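Local coordinates for protein O-methyltransferase (PDB 4CE0) that probably transfers a methyl group from S-adenosyl-L-methionine to the 4'-hydroxyl of a spinosyn rhamnose, in a magnesium-dependent step of antibiotic biosynthesis, at residues Met193-Leu196 and Arg197-Pro201; Gly225-Glu229 and Leu230-Glu234. All coordinates share one frame; numbering follows the deposited sequence.

Contact 1 of 2, residues Met193-Leu196 and Arg197-Pro201; sequences MDSL and RNLYP
Met193 lays its thioether over one face of the Arg197 guanidinium, one turn further along helix 189-199, which packs against the Rossmann-like methyltransferase sheet. Met193 SD sits off-centre over the flat group, 3.5 Å from Arg197 NH2, and Met193 CG comes to 3.3 Å from Arg197 NE. The methionine is bent at chi2 and chi3 (61° and 73°), which folds its sulfur back over the arginine, while the arginine aliphatic chain runs extended from CG to NE. Both side chains also engage helix 219-230: Met193 packs on Ala222 and Phe226, and Arg197 NH1 makes a salt bridge to Glu229.

In the backbone of the same turn, Arg197 N donates an almost straight bond to Met193 O at 2.7 Å. The next step of the helix is doubled by a side chain. Asp194 O accepts a long bond from Asn198 N (3.3 Å), which arrives well above the carbonyl plane, and a short one from Asn198 ND2 (2.6 Å), which lies in that plane on a lone pair. With chi1 at -62°, Asn198 turns its amide back along the helix toward this carbonyl. The Asp194 side chain lies beside Phe167, a residue of the S-adenosyl-L-homocysteine site, and its nearest atom is about 5 Å from the bound ligand.

On the sheet-facing side, Ser195, Leu196 and Leu199 rest on strand 179-184, and Ser195 OG is hydrogen-bonded to Thr82. The helical bonding continues with Leu199 N to Ser195 O. Where the chain runs on into the 3-10 segment 200-201, Leu196 O accepts from Tyr200 N at 3.0 Å, with Pro201 CD 3.6 Å from the same oxygen.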
loop_
_atom_site.group_PDB
_atom_site.type_symbol
_atom_site.label_atom_id
_atom_site.label_comp_id
_atom_site.label_asym_id
_atom_site.label_seq_id
_atom_site.Cartn_x
_atom_site.Cartn_y
_atom_site.Cartn_z
ATOM N N MET A 193 28.133 16.982 -6.539
ATOM C CA MET A 193 28.611 18.376 -6.577
ATOM C C MET A 193 27.664 19.332 -7.340
ATOM O O MET A 193 27.314 20.423 -6.846
ATOM C CB MET A 193 30.021 18.444 -7.165
ATOM C CG MET A 193 30.688 19.796 -6.976
ATOM S SD MET A 193 30.905 20.262 -5.237
ATOM C CE MET A 193 32.230 19.179 -4.697
ATOM N N ASP A 194 27.248 18.925 -8.535
ATOM C CA ASP A 194 26.356 19.759 -9.359
ATOM C C ASP A 194 25.040 20.056 -8.654
ATOM O O ASP A 194 24.489 21.153 -8.787
ATOM C CB ASP A 194 26.076 19.088 -10.707
ATOM C CG ASP A 194 27.271 19.137 -11.642
ATOM O OD1 ASP A 194 28.080 20.093 -11.520
ATOM O OD2 ASP A 194 27.403 18.220 -12.486
ATOM N N SER A 195 24.533 19.072 -7.916
ATOM C CA SER A 195 23.326 19.255 -7.162
ATOM C C SER A 195 23.549 20.221 -5.996
ATOM O O SER A 195 22.759 21.127 -5.768
ATOM C CB SER A 195 22.787 17.880 -6.681
ATOM O OG SER A 195 21.609 18.065 -5.914
ATOM N N LEU A 196 24.621 20.021 -5.243
ATOM C CA LEU A 196 24.897 20.889 -4.098
ATOM C C LEU A 196 25.173 22.301 -4.553
ATOM O O LEU A 196 24.570 23.238 -4.037
ATOM C CB LEU A 196 26.089 20.378 -3.252
ATOM C CG LEU A 196 25.794 19.144 -2.402
ATOM C CD1 LEU A 196 27.085 18.628 -1.803
ATOM C CD2 LEU A 196 24.791 19.473 -1.313
ATOM N N ARG A 197 26.086 22.460 -5.505
ATOM C CA ARG A 197 26.443 23.812 -5.988
ATOM C C ARG A 197 25.221 24.620 -6.439
ATOM O O ARG A 197 25.103 25.804 -6.145
ATOM C CB ARG A 197 27.406 23.747 -7.163
ATOM C CG ARG A 197 28.812 23.356 -6.777
ATOM C CD ARG A 197 29.854 23.643 -7.880
ATOM N NE ARG A 197 31.125 23.034 -7.503
ATOM C CZ ARG A 197 31.898 23.481 -6.515
ATOM N NH1 ARG A 197 31.557 24.576 -5.832
ATOM N NH2 ARG A 197 33.016 22.841 -6.211
ATOM N N ASN A 198 24.307 23.978 -7.154
ATOM C CA ASN A 198 23.167 24.679 -7.704
ATOM C C ASN A 198 21.942 24.773 -6.793
ATOM O O ASN A 198 21.181 25.738 -6.908
ATOM C CB ASN A 198 22.789 24.071 -9.065
ATOM C CG ASN A 198 23.933 24.207 -10.103
ATOM O OD1 ASN A 198 24.218 25.299 -10.545
ATOM N ND2 ASN A 198 24.561 23.099 -10.481
ATOM N N LEU A 199 21.727 23.796 -5.902
ATOM C CA LEU A 199 20.471 23.774 -5.140
ATOM C C LEU A 199 20.624 24.094 -3.663
ATOM O O LEU A 199 19.693 24.600 -3.041
ATOM C CB LEU A 199 19.743 22.435 -5.328
ATOM C CG LEU A 199 19.380 22.058 -6.765
ATOM C CD1 LEU A 199 18.673 20.683 -6.776
ATOM C CD2 LEU A 199 18.501 23.128 -7.430
ATOM N N TYR A 200 21.785 23.811 -3.082
ATOM C CA TYR A 200 21.965 24.157 -1.678
ATOM C C TYR A 200 21.680 25.623 -1.368
ATOM O O TYR A 200 21.105 25.923 -0.335
ATOM C CB TYR A 200 23.363 23.855 -1.176
ATOM C CG TYR A 200 23.448 24.017 0.332
ATOM C CD1 TYR A 200 22.915 23.055 1.159
ATOM C CD2 TYR A 200 24.051 25.144 0.926
ATOM C CE1 TYR A 200 22.974 23.170 2.528
ATOM C CE2 TYR A 200 24.105 25.275 2.322
ATOM C CZ TYR A 200 23.560 24.260 3.113
ATOM O OH TYR A 200 23.579 24.298 4.500
ATOM N N PRO A 201 22.108 26.541 -2.250
ATOM C CA PRO A 201 21.827 27.960 -1.972
ATOM C C PRO A 201 20.326 28.260 -1.890
ATOM O O PRO A 201 19.953 29.215 -1.212
ATOM C CB PRO A 201 22.472 28.699 -3.155
ATOM C CG PRO A 201 23.527 27.748 -3.695
ATOM C CD PRO A 201 22.944 26.355 -3.452
#

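Contact 2 of 2, residues Gly225-Glu229 and Leu230-Glu234; sequences GFRAE and LGITE
Arg227 holds the carbonyl of Glu234 with both terminal nitrogens, tying the end of helix 219-230, closed by a Schellman-like glycine cap, to the loop that leads into strand 237-238 of the methyltransferase fold. Its grip is end-on and close to the guanidinium plane, both nitrogens reaching one oxygen: Arg227 NH2 to Glu234 O at 2.8 Å and Arg227 NH1 to Glu234 O at 3.2 Å, the latter more bent. The bend at chi3 (65°) turns the guanidinium toward that carbonyl. Ile232 O lies over one face of the group, offset toward its rim, and Arg227 also forms a cation-pi contact with Trp246 of strand 244-247.

Backbone bonding marks how the helix closes. Leu230 N makes a straight but weak bond to Phe226 O. Gly231 then leaves helical geometry with positive phi (61°), and Ile232 N returns to Arg227 O at 3.0 Å, in the plane of that carbonyl, the 6→1 bond of the cap. This bond sets Ile232 beside the last turn, its CB pointing toward it.

Apolar contacts gather at the Phe226 ring. Leu230 CD2 comes to 3.3 Å from Phe226 CZ, obliquely to the ring, and Ile232 CD1 reaches Phe226 CE2 on a similarly slanted approach at 3.9 Å. The ring thus meets the residues before and after the glycine, while Met193 and Leu196 of helix 189-199 also pack on it. Nearer the surface, the Leu230 CD1 methyl lies against the extended chain of Glu229, 3.6 Å from both Glu229 CB and Glu229 CG.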
loop_
_atom_site.group_PDB
_atom_site.type_symbol
_atom_site.label_atom_id
_atom_site.label_comp_id
_atom_site.label_asym_id
_atom_site.label_seq_id
_atom_site.Cartn_x
_atom_site.Cartn_y
_atom_site.Cartn_z
ATOM N N GLY A 225 34.086 18.242 0.134
ATOM C CA GLY A 225 34.709 19.275 -0.685
ATOM C C GLY A 225 33.796 20.484 -0.799
ATOM O O GLY A 225 34.229 21.623 -0.694
ATOM N N PHE A 226 32.507 20.244 -0.993
ATOM C CA PHE A 226 31.555 21.346 -1.057
ATOM C C PHE A 226 31.438 22.053 0.302
ATOM O O PHE A 226 31.463 23.275 0.370
ATOM C CB PHE A 226 30.173 20.875 -1.552
ATOM C CG PHE A 226 29.141 21.957 -1.536
ATOM C CD1 PHE A 226 29.158 22.962 -2.492
ATOM C CD2 PHE A 226 28.189 22.010 -0.534
ATOM C CE1 PHE A 226 28.229 23.986 -2.452
ATOM C CE2 PHE A 226 27.249 23.021 -0.505
ATOM C CZ PHE A 226 27.267 24.004 -1.465
ATOM N N ARG A 227 31.335 21.291 1.385
ATOM C CA ARG A 227 31.203 21.892 2.721
ATOM C C ARG A 227 32.403 22.779 3.092
ATOM O O ARG A 227 32.237 23.842 3.716
ATOM C CB ARG A 227 31.024 20.803 3.776
ATOM C CG ARG A 227 29.597 20.261 3.784
ATOM C CD ARG A 227 29.517 18.972 4.534
ATOM N NE ARG A 227 29.821 19.142 5.937
ATOM C CZ ARG A 227 28.955 19.503 6.876
ATOM N NH1 ARG A 227 27.691 19.745 6.578
ATOM N NH2 ARG A 227 29.370 19.622 8.141
ATOM N N ALA A 228 33.593 22.351 2.680
ATOM C CA ALA A 228 34.836 23.077 3.003
ATOM C C ALA A 228 34.908 24.429 2.311
ATOM O O ALA A 228 35.335 25.397 2.910
ATOM C CB ALA A 228 36.033 22.255 2.627
ATOM N N GLU A 229 34.494 24.486 1.046
ATOM C CA GLU A 229 34.513 25.732 0.286
ATOM C C GLU A 229 33.645 26.796 0.945
ATOM O O GLU A 229 34.119 27.886 1.222
ATOM C CB GLU A 229 34.044 25.504 -1.151
ATOM C CG GLU A 229 34.109 26.765 -2.018
ATOM C CD GLU A 229 33.787 26.502 -3.473
ATOM O OE1 GLU A 229 33.497 25.337 -3.818
ATOM O OE2 GLU A 229 33.832 27.460 -4.272
ATOM N N LEU A 230 32.379 26.471 1.204
ATOM C CA LEU A 230 31.428 27.462 1.715
ATOM C C LEU A 230 31.440 27.608 3.239
ATOM O O LEU A 230 30.679 28.405 3.790
ATOM C CB LEU A 230 30.012 27.126 1.252
ATOM C CG LEU A 230 29.688 27.382 -0.216
ATOM C CD1 LEU A 230 30.593 26.587 -1.139
ATOM C CD2 LEU A 230 28.251 26.990 -0.446
ATOM N N GLY A 231 32.299 26.852 3.911
ATOM C CA GLY A 231 32.379 26.904 5.360
ATOM C C GLY A 231 31.085 26.516 6.045
ATOM O O GLY A 231 30.598 27.224 6.936
ATOM N N ILE A 232 30.525 25.388 5.616
ATOM C CA ILE A 232 29.354 24.784 6.253
ATOM C C ILE A 232 29.791 23.836 7.361
ATOM O O ILE A 232 30.574 22.904 7.126
ATOM C CB ILE A 232 28.532 24.011 5.213
ATOM C CG1 ILE A 232 28.222 24.944 4.035
ATOM C CG2 ILE A 232 27.276 23.445 5.850
ATOM C CD1 ILE A 232 27.121 24.482 3.111
ATOM N N THR A 233 29.282 24.070 8.567
ATOM C CA THR A 233 29.730 23.338 9.751
ATOM C C THR A 233 28.574 22.626 10.467
ATOM O O THR A 233 28.775 22.030 11.515
ATOM C CB THR A 233 30.386 24.293 10.770
ATOM O OG1 THR A 233 29.364 25.043 11.431
ATOM C CG2 THR A 233 31.355 25.249 10.080
ATOM N N GLU A 234 27.357 22.716 9.936
ATOM C CA GLU A 234 26.218 22.052 10.572
ATOM C C GLU A 234 26.532 20.542 10.634
ATOM O O GLU A 234 27.060 19.986 9.677
ATOM C CB GLU A 234 24.919 22.373 9.817
ATOM C CG GLU A 234 24.495 23.875 9.943
ATOM C CD GLU A 234 24.876 24.768 8.734
ATOM O OE1 GLU A 234 26.053 24.771 8.329
ATOM O OE2 GLU A 234 24.002 25.487 8.184
#

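Contact 1 is the more buried of the two and lies beside the S-adenosyl-L-homocysteine site; contact 2 is at the surface, away from the annotated sites, with Phe226 as its buried residue. Each lies near the C-terminal end of a helix, and the two helices meet along a seam that carries the Arg197 NH1 to Glu229 OE1 salt bridge of 2.9 Å, with Tyr200 CE2 packing on Ile232 CD1 just past the helices. Their chemistry follows their place: 193-201 relies on regular helical bonding and a sulfur over a guanidinium, with leucines on the sheet, whereas 225-234 uses a glycine exit and a side-chain grip on a main-chain carbonyl to tie the following loop to the helix.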